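Local atomic coordinates of Rab GDP dissociation inhibitor alpha (Naegleria fowleri, PDB entry 6C87), a protein that probably binds prenylated Rab GTPases in their GDP-bound form, slows release of the nucleotide and carries them between membranes and cytosol. Residues I312-H317 / E389-I394; D342-V347 / I363-V368. All coordinates share one frame; numbering follows the deposited sequence.

Interaction 1: residues I312-H317 / E389-I394; sequences ICILSH and EKFVYI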
ATOM      1  N   ILE A 312     -15.451  22.401 -33.849  1.00 32.81           N
ATOM      2  CA  ILE A 312     -16.685  22.376 -33.080  1.00 32.82           C
ATOM      3  C   ILE A 312     -17.832  22.581 -34.060  1.00 30.21           C
ATOM      4  O   ILE A 312     -17.858  23.574 -34.800  1.00 35.10           O
ATOM      5  CB  ILE A 312     -16.648  23.436 -31.966  1.00 36.85           C
ATOM      6  CG1 ILE A 312     -15.409  23.188 -31.093  1.00 42.37           C
ATOM      7  CG2 ILE A 312     -17.902  23.406 -31.120  1.00 30.61           C
ATOM      8  CD1 ILE A 312     -15.040  24.330 -30.166  1.00 43.55           C
ATOM      9  N   CYS A 313     -18.744  21.607 -34.108  1.00 28.27           N
ATOM     10  CA  CYS A 313     -19.809  21.558 -35.102  1.00 33.37           C
ATOM     11  C   CYS A 313     -21.173  21.538 -34.435  1.00 35.17           C
ATOM     12  O   CYS A 313     -21.425  20.717 -33.545  1.00 38.52           O
ATOM     13  CB  CYS A 313     -19.670  20.330 -36.005  1.00 25.37           C
ATOM     14  SG  CYS A 313     -18.040  20.128 -36.725  1.00 34.81           S
ATOM     15  N   ILE A 314     -22.047  22.441 -34.867  1.00 30.77           N
ATOM     16  CA  ILE A 314     -23.445  22.432 -34.463  1.00 36.22           C
ATOM     17  C   ILE A 314     -24.254  21.705 -35.528  1.00 39.15           C
ATOM     18  O   ILE A 314     -24.252  22.096 -36.705  1.00 42.17           O
ATOM     19  CB  ILE A 314     -23.976  23.852 -34.238  1.00 35.26           C
ATOM     20  CG1 ILE A 314     -23.140  24.530 -33.145  1.00 26.86           C
ATOM     21  CG2 ILE A 314     -25.463  23.784 -33.883  1.00 27.67           C
ATOM     22  CD1 ILE A 314     -23.510  25.969 -32.869  1.00 27.79           C
ATOM     23  N   LEU A 315     -24.962  20.661 -35.111  1.00 37.12           N
ATOM     24  CA  LEU A 315     -25.755  19.844 -36.012  1.00 32.18           C
ATOM     25  C   LEU A 315     -27.223  19.961 -35.643  1.00 34.37           C
ATOM     26  O   LEU A 315     -27.575  20.151 -34.475  1.00 37.37           O
ATOM     27  CB  LEU A 315     -25.318  18.372 -35.954  1.00 34.65           C
ATOM     28  CG  LEU A 315     -23.816  18.078 -36.056  1.00 29.58           C
ATOM     29  CD1 LEU A 315     -23.549  16.587 -35.978  1.00 34.59           C
ATOM     30  CD2 LEU A 315     -23.263  18.640 -37.358  1.00 26.99           C
ATOM     31  N   SER A 316     -28.078  19.842 -36.655  1.00 37.90           N
ATOM     32  CA  SER A 316     -29.519  19.759 -36.473  1.00 36.96           C
ATOM     33  C   SER A 316     -30.024  18.339 -36.708  1.00 34.81           C
ATOM     34  O   SER A 316     -31.185  18.130 -37.070  1.00 36.66           O
ATOM     35  CB  SER A 316     -30.224  20.747 -37.396  1.00 30.72           C
ATOM     36  OG  SER A 316     -30.152  22.051 -36.855  1.00 34.62           O
ATOM     37  N   HIS A 317     -29.153  17.355 -36.501  1.00 31.73           N
ATOM     38  CA  HIS A 317     -29.468  15.965 -36.784  1.00 37.10           C
ATOM     39  C   HIS A 317     -28.490  15.089 -36.021  1.00 34.75           C
ATOM     40  O   HIS A 317     -27.358  15.509 -35.771  1.00 34.40           O
ATOM     41  CB  HIS A 317     -29.376  15.676 -38.292  1.00 29.48           C
ATOM     42  CG  HIS A 317     -28.008  15.880 -38.860  1.00 29.87           C
ATOM     43  ND1 HIS A 317     -27.016  14.926 -38.775  1.00 32.00           N
ATOM     44  CD2 HIS A 317     -27.460  16.934 -39.509  1.00 36.13           C
ATOM     45  CE1 HIS A 317     -25.915  15.385 -39.342  1.00 33.80           C
ATOM     46  NE2 HIS A 317     -26.158  16.601 -39.800  1.00 34.71           N
ATOM     47  N   GLU A 389     -23.085  25.149 -38.306  1.00 35.11           N
ATOM     48  CA  GLU A 389     -21.996  26.055 -37.974  1.00 41.87           C
ATOM     49  C   GLU A 389     -20.786  25.248 -37.558  1.00 37.71           C
ATOM     50  O   GLU A 389     -20.915  24.198 -36.918  1.00 33.01           O
ATOM     51  CB  GLU A 389     -22.342  27.053 -36.857  1.00 43.09           C
ATOM     52  CG  GLU A 389     -23.222  28.192 -37.289  1.00 51.30           C
ATOM     53  CD  GLU A 389     -22.504  29.174 -38.196  1.00 52.47           C
ATOM     54  OE1 GLU A 389     -21.262  29.072 -38.330  1.00 46.33           O
ATOM     55  OE2 GLU A 389     -23.185  30.064 -38.753  1.00 57.42           O
ATOM     56  N   LYS A 390     -19.615  25.738 -37.960  1.00 37.75           N
ATOM     57  CA  LYS A 390     -18.350  25.068 -37.715  1.00 34.84           C
ATOM     58  C   LYS A 390     -17.339  26.085 -37.192  1.00 38.11           C
ATOM     59  O   LYS A 390     -17.162  27.155 -37.787  1.00 33.38           O
ATOM     60  CB  LYS A 390     -17.861  24.400 -39.005  1.00 34.91           C
ATOM     61  CG  LYS A 390     -16.592  23.624 -38.860  1.00 45.52           C
ATOM     62  CD  LYS A 390     -16.086  23.091 -40.191  1.00 51.38           C
ATOM     63  CE  LYS A 390     -16.026  24.187 -41.244  1.00 47.10           C
ATOM     64  NZ  LYS A 390     -15.015  23.855 -42.276  1.00 49.24           N
ATOM     65  N   PHE A 391     -16.659  25.741 -36.102  1.00 42.91           N
ATOM     66  CA  PHE A 391     -15.644  26.603 -35.508  1.00 40.69           C
ATOM     67  C   PHE A 391     -14.322  25.858 -35.411  1.00 36.19           C
ATOM     68  O   PHE A 391     -14.263  24.777 -34.816  1.00 39.05           O
ATOM     69  CB  PHE A 391     -16.045  27.074 -34.113  1.00 37.42           C
ATOM     70  CG  PHE A 391     -17.411  27.663 -34.039  1.00 32.65           C
ATOM     71  CD1 PHE A 391     -17.618  29.004 -34.354  1.00 29.33           C
ATOM     72  CD2 PHE A 391     -18.493  26.886 -33.642  1.00 29.00           C
ATOM     73  CE1 PHE A 391     -18.884  29.568 -34.274  1.00 32.13           C
ATOM     74  CE2 PHE A 391     -19.769  27.441 -33.560  1.00 33.29           C
ATOM     75  CZ  PHE A 391     -19.961  28.790 -33.878  1.00 34.05           C
ATOM     76  N   VAL A 392     -13.266  26.446 -35.968  1.00 33.34           N
ATOM     77  CA  VAL A 392     -11.935  25.842 -35.931  1.00 34.99           C
ATOM     78  C   VAL A 392     -11.174  26.383 -34.726  1.00 33.00           C
ATOM     79  O   VAL A 392     -10.927  27.589 -34.622  1.00 34.17           O
ATOM     80  CB  VAL A 392     -11.159  26.106 -37.229  1.00 32.98           C
ATOM     81  CG1 VAL A 392      -9.763  25.527 -37.113  1.00 32.94           C
ATOM     82  CG2 VAL A 392     -11.880  25.473 -38.399  1.00 30.63           C
ATOM     83  N   TYR A 393     -10.781  25.484 -33.830  1.00 29.81           N
ATOM     84  CA  TYR A 393     -10.144  25.840 -32.564  1.00 34.43           C
ATOM     85  C   TYR A 393      -8.817  25.086 -32.467  1.00 38.01           C
ATOM     86  O   TYR A 393      -8.789  23.902 -32.115  1.00 38.35           O
ATOM     87  CB  TYR A 393     -11.072  25.510 -31.398  1.00 29.49           C
ATOM     88  CG  TYR A 393     -10.592  25.978 -30.044  1.00 32.98           C
ATOM     89  CD1 TYR A 393     -10.048  27.245 -29.869  1.00 37.55           C
ATOM     90  CD2 TYR A 393     -10.688  25.149 -28.937  1.00 27.87           C
ATOM     91  CE1 TYR A 393      -9.614  27.671 -28.625  1.00 37.22           C
ATOM     92  CE2 TYR A 393     -10.267  25.566 -27.689  1.00 30.07           C
ATOM     93  CZ  TYR A 393      -9.725  26.824 -27.538  1.00 39.26           C
ATOM     94  OH  TYR A 393      -9.297  27.228 -26.289  1.00 43.93           O
ATOM     95  N   ILE A 394      -7.721  25.768 -32.779  1.00 37.42           N
ATOM     96  CA  ILE A 394      -6.384  25.184 -32.766  1.00 33.90           C
ATOM     97  C   ILE A 394      -5.614  25.733 -31.569  1.00 41.21           C
ATOM     98  O   ILE A 394      -5.599  26.950 -31.330  1.00 35.91           O
ATOM     99  CB  ILE A 394      -5.650  25.475 -34.083  1.00 37.97           C
ATOM    100  CG1 ILE A 394      -6.503  24.992 -35.257  1.00 43.65           C
ATOM    101  CG2 ILE A 394      -4.285  24.803 -34.086  1.00 37.50           C
ATOM    102  CD1 ILE A 394      -6.007  25.447 -36.603  1.00 36.46           C
TER
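Ile312 and Phe391 face each other as an antiparallel hydrogen-bonded pair, and the firm part of the contact is built round them. Ile312 N gives its hydrogen to Phe391 O at 2.8 Å, almost straight. Phe391 N returns a bond to Ile312 O. One step along, Ile314 N reaches Glu389 O at 2.9 Å. The two carbonyls Ile312 O and Glu389 O also take CA-H...O contacts, from Lys390 CA and Cys313 CA.

The apolar packing lies on the face that carries Ile312, Ile314 and Phe391. CG of Phe391 stands beside its own backbone N and anti to the carbonyl carbon (chi1 -51°). This brings the ring edge to Ile314, whose CD1 lies near the ring plane, 4.1 Å from Phe391 CE2. Ile312 CB is 4.3 Å from Phe391 CD2, and Ile312 CD1 touches Tyr393 CB at the same distance.

The strands 302-315 and 389-400 are antiparallel neighbours in the large mixed sheet of this GDI-family fold. Their short segments run at 170° to each other. Helix 56-64 packs on the Phe391 face, where the rings of Phe63 and Phe391 meet with planes at about 45°.

The other face is more thinly packed across this pair. Cys313 SG comes only to 4.3 Å from Lys390 CG, and the lysine chain then leads away to a weak, long ion pair with Glu374. Glu389 starts from the Phe391 face but is partly exposed. Its carboxylate turns from strand 302-315 and makes a salt bridge to Arg64. Ile314 also bonds by its backbone to Asp388, while exposed Ser316, in the loop after the strand, bonds through OG to the Asp388 carboxylate.

Interaction 2: residues D342-V347 / I363-V368; sequences DIYCCV and IVSTTV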
ATOM      1  N   ASP A 342      -4.848   9.135 -33.461  1.00 43.28           N
ATOM      2  CA  ASP A 342      -6.281   8.905 -33.540  1.00 37.55           C
ATOM      3  C   ASP A 342      -7.024  10.234 -33.644  1.00 34.00           C
ATOM      4  O   ASP A 342      -6.546  11.276 -33.193  1.00 40.14           O
ATOM      5  CB  ASP A 342      -6.774   8.133 -32.312  1.00 43.75           C
ATOM      6  CG  ASP A 342      -6.237   6.706 -32.240  1.00 50.20           C
ATOM      7  OD1 ASP A 342      -5.382   6.321 -33.074  1.00 52.95           O
ATOM      8  OD2 ASP A 342      -6.673   5.971 -31.320  1.00 44.46           O
ATOM      9  N   ILE A 343      -8.199  10.191 -34.257  1.00 33.23           N
ATOM     10  CA  ILE A 343      -9.118  11.317 -34.257  1.00 35.00           C
ATOM     11  C   ILE A 343     -10.266  10.949 -33.339  1.00 40.56           C
ATOM     12  O   ILE A 343     -10.739   9.805 -33.346  1.00 42.89           O
ATOM     13  CB  ILE A 343      -9.658  11.662 -35.656  1.00 37.22           C
ATOM     14  CG1 ILE A 343      -8.523  11.749 -36.673  1.00 38.62           C
ATOM     15  CG2 ILE A 343     -10.423  12.980 -35.589  1.00 26.36           C
ATOM     16  CD1 ILE A 343      -9.013  11.941 -38.103  1.00 28.64           C
ATOM     17  N   TYR A 344     -10.717  11.917 -32.556  1.00 42.51           N
ATOM     18  CA  TYR A 344     -11.768  11.716 -31.576  1.00 34.28           C
ATOM     19  C   TYR A 344     -12.933  12.622 -31.925  1.00 35.18           C
ATOM     20  O   TYR A 344     -12.735  13.761 -32.362  1.00 39.16           O
ATOM     21  CB  TYR A 344     -11.258  12.002 -30.153  1.00 33.85           C
ATOM     22  CG  TYR A 344     -10.029  11.196 -29.804  1.00 34.33           C
ATOM     23  CD1 TYR A 344      -8.764  11.628 -30.176  1.00 27.46           C
ATOM     24  CD2 TYR A 344     -10.136   9.981 -29.130  1.00 39.81           C
ATOM     25  CE1 TYR A 344      -7.643  10.884 -29.882  1.00 27.23           C
ATOM     26  CE2 TYR A 344      -9.011   9.228 -28.825  1.00 35.17           C
ATOM     27  CZ  TYR A 344      -7.765   9.689 -29.208  1.00 32.82           C
ATOM     28  OH  TYR A 344      -6.630   8.962 -28.922  1.00 37.54           O
ATOM     29  N   CYS A 345     -14.142  12.089 -31.797  1.00 32.21           N
ATOM     30  CA  CYS A 345     -15.349  12.894 -31.940  1.00 38.35           C
ATOM     31  C   CYS A 345     -16.317  12.522 -30.829  1.00 36.08           C
ATOM     32  O   CYS A 345     -16.727  11.361 -30.717  1.00 39.24           O
ATOM     33  CB  CYS A 345     -16.007  12.699 -33.310  1.00 37.53           C
ATOM     34  SG  CYS A 345     -17.497  13.715 -33.495  1.00 31.72           S
ATOM     35  N   CYS A 346     -16.683  13.499 -30.011  1.00 29.89           N
ATOM     36  CA  CYS A 346     -17.721  13.317 -29.011  1.00 42.24           C
ATOM     37  C   CYS A 346     -18.907  14.200 -29.359  1.00 40.22           C
ATOM     38  O   CYS A 346     -18.741  15.325 -29.842  1.00 35.90           O
ATOM     39  CB  CYS A 346     -17.222  13.645 -27.603  1.00 47.94           C
ATOM     40  SG  CYS A 346     -16.829  15.367 -27.358  1.00 54.00           S
ATOM     41  N   VAL A 347     -20.102  13.668 -29.136  1.00 37.09           N
ATOM     42  CA  VAL A 347     -21.341  14.341 -29.486  1.00 34.08           C
ATOM     43  C   VAL A 347     -22.160  14.497 -28.219  1.00 34.29           C
ATOM     44  O   VAL A 347     -22.351  13.529 -27.478  1.00 37.54           O
ATOM     45  CB  VAL A 347     -22.127  13.564 -30.554  1.00 34.14           C
ATOM     46  CG1 VAL A 347     -23.357  14.359 -30.974  1.00 27.82           C
ATOM     47  CG2 VAL A 347     -21.227  13.244 -31.740  1.00 33.28           C
ATOM     48  N   ILE A 363     -17.771  17.601 -31.604  1.00 34.15           N
ATOM     49  CA  ILE A 363     -16.458  18.220 -31.565  1.00 28.53           C
ATOM     50  C   ILE A 363     -15.436  17.187 -32.012  1.00 30.30           C
ATOM     51  O   ILE A 363     -15.371  16.085 -31.453  1.00 30.73           O
ATOM     52  CB  ILE A 363     -16.150  18.796 -30.175  1.00 26.19           C
ATOM     53  CG1 ILE A 363     -17.232  19.841 -29.844  1.00 30.74           C
ATOM     54  CG2 ILE A 363     -14.757  19.427 -30.152  1.00 23.88           C
ATOM     55  CD1 ILE A 363     -16.976  20.698 -28.632  1.00 40.41           C
ATOM     56  N   VAL A 364     -14.673  17.532 -33.045  1.00 31.49           N
ATOM     57  CA  VAL A 364     -13.688  16.649 -33.652  1.00 32.81           C
ATOM     58  C   VAL A 364     -12.308  17.118 -33.217  1.00 37.57           C
ATOM     59  O   VAL A 364     -11.998  18.313 -33.297  1.00 44.51           O
ATOM     60  CB  VAL A 364     -13.812  16.646 -35.184  1.00 36.78           C
ATOM     61  CG1 VAL A 364     -12.877  15.602 -35.788  1.00 30.83           C
ATOM     62  CG2 VAL A 364     -15.261  16.412 -35.592  1.00 39.94           C
ATOM     63  N   SER A 365     -11.484  16.189 -32.738  1.00 25.57           N
ATOM     64  CA  SER A 365     -10.190  16.566 -32.200  1.00 25.34           C
ATOM     65  C   SER A 365      -9.123  15.569 -32.626  1.00 36.11           C
ATOM     66  O   SER A 365      -9.362  14.358 -32.670  1.00 37.35           O
ATOM     67  CB  SER A 365     -10.241  16.661 -30.667  1.00 31.22           C
ATOM     68  OG  SER A 365     -10.473  15.388 -30.089  1.00 44.68           O
ATOM     69  N   THR A 366      -7.934  16.089 -32.913  1.00 32.93           N
ATOM     70  CA  THR A 366      -6.793  15.239 -33.191  1.00 30.54           C
ATOM     71  C   THR A 366      -5.533  16.065 -33.007  1.00 33.30           C
ATOM     72  O   THR A 366      -5.566  17.297 -33.020  1.00 30.16           O
ATOM     73  CB  THR A 366      -6.854  14.637 -34.603  1.00 37.66           C
ATOM     74  OG1 THR A 366      -5.873  13.600 -34.723  1.00 36.03           O
ATOM     75  CG2 THR A 366      -6.604  15.696 -35.665  1.00 38.08           C
ATOM     76  N   THR A 367      -4.428  15.362 -32.797  1.00 39.02           N
ATOM     77  CA  THR A 367      -3.129  16.007 -32.810  1.00 34.26           C
ATOM     78  C   THR A 367      -2.807  16.429 -34.235  1.00 37.29           C
ATOM     79  O   THR A 367      -3.045  15.682 -35.185  1.00 38.60           O
ATOM     80  CB  THR A 367      -2.060  15.057 -32.273  1.00 38.87           C
ATOM     81  OG1 THR A 367      -2.302  14.797 -30.882  1.00 43.12           O
ATOM     82  CG2 THR A 367      -0.658  15.627 -32.460  1.00 31.84           C
ATOM     83  N   VAL A 368      -2.289  17.648 -34.383  1.00 41.66           N
ATOM     84  CA  VAL A 368      -1.992  18.194 -35.702  1.00 39.86           C
ATOM     85  C   VAL A 368      -0.734  17.534 -36.245  1.00 41.01           C
ATOM     86  O   VAL A 368       0.302  17.488 -35.567  1.00 44.33           O
ATOM     87  CB  VAL A 368      -1.830  19.721 -35.624  1.00 43.53           C
ATOM     88  CG1 VAL A 368      -1.477  20.289 -36.978  1.00 34.53           C
ATOM     89  CG2 VAL A 368      -3.104  20.365 -35.081  1.00 46.29           C
TER
HETATM   90  O   HOH W   1      -4.520  12.390 -31.490  1.00 46.86           O
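Val364 sets its CG1 against Ile343 CG2 at 3.6 Å, and this branch-to-branch contact is the closest apolar one between the two strands. The side chains lie diagonally across the pair, not directly opposite. Val364 CG1 is anti to the backbone N (chi1 -174°), which directs it to Ile343, while CG2 turns the other way to Cys345 SG at 4.1 Å. The valine fork therefore fits between the isoleucine and the cysteine. Ile343 is itself a two-pronged bump: CG2 touches Ser365 O at 3.4 Å, and CG1 lies 3.8 Å from Thr366 OG1. Val380 of helix 378-384 packs on both Ile343 and Val364.

On the opposite face, the short Ser365 side chain meets the start of the Tyr344 side chain. Ser365 OG lies against Tyr344 CB at 3.5 Å, and this hydroxyl is bonded to Ala417 O. The tyrosine ring presents its edge to Ser365 O. Further along, Cys346 SG leans on Ile363 CB, a looser contact.

The two segments belong to the antiparallel hairpin of strands 343-349 and 360-367. Tyr344 and Ser365 exchange two backbone hydrogen bonds, with Tyr344 N to Ser365 O at 2.8 Å. Cys346 and Ile363 form a second such pair, in which the bond from Cys346 N to Ile363 O is longer, 3.2 Å.

At the open end, Thr366 OG1 donates to Asp342 O at 2.9 Å, from above the carbonyl plane, and Arg339 NH2 gives this hydroxyl a weak bond. A water also donates to Asp342 O and accepts from Thr367 N, bridging the two segments beyond the Tyr344/Ser365 pair. Asp342 O is thus gripped by two donors, and these bonds satisfy polar groups within a buried contact.

How the interactions relate
The centres of interactions 1 and 2 lie about 12 Å apart in one mixed sheet. Strand 360-367 joins them: it pairs with 343-349 in interaction 2 and with 302-315 beyond it. Strand 302-315 in turn pairs with 389-400. The order across this part of the sheet is therefore 343-349, 360-367, 302-315, 389-400, antiparallel at each step. Along the chain, both segments of interaction 2 fall between the two of interaction 1. The contacts meet where Ile312 CG2 packs on Ile363 CD1 at 3.8 Å. Near hairpin neighbours and strands distant in sequence are thus tied into one continuous sheet of the GDI-family fold.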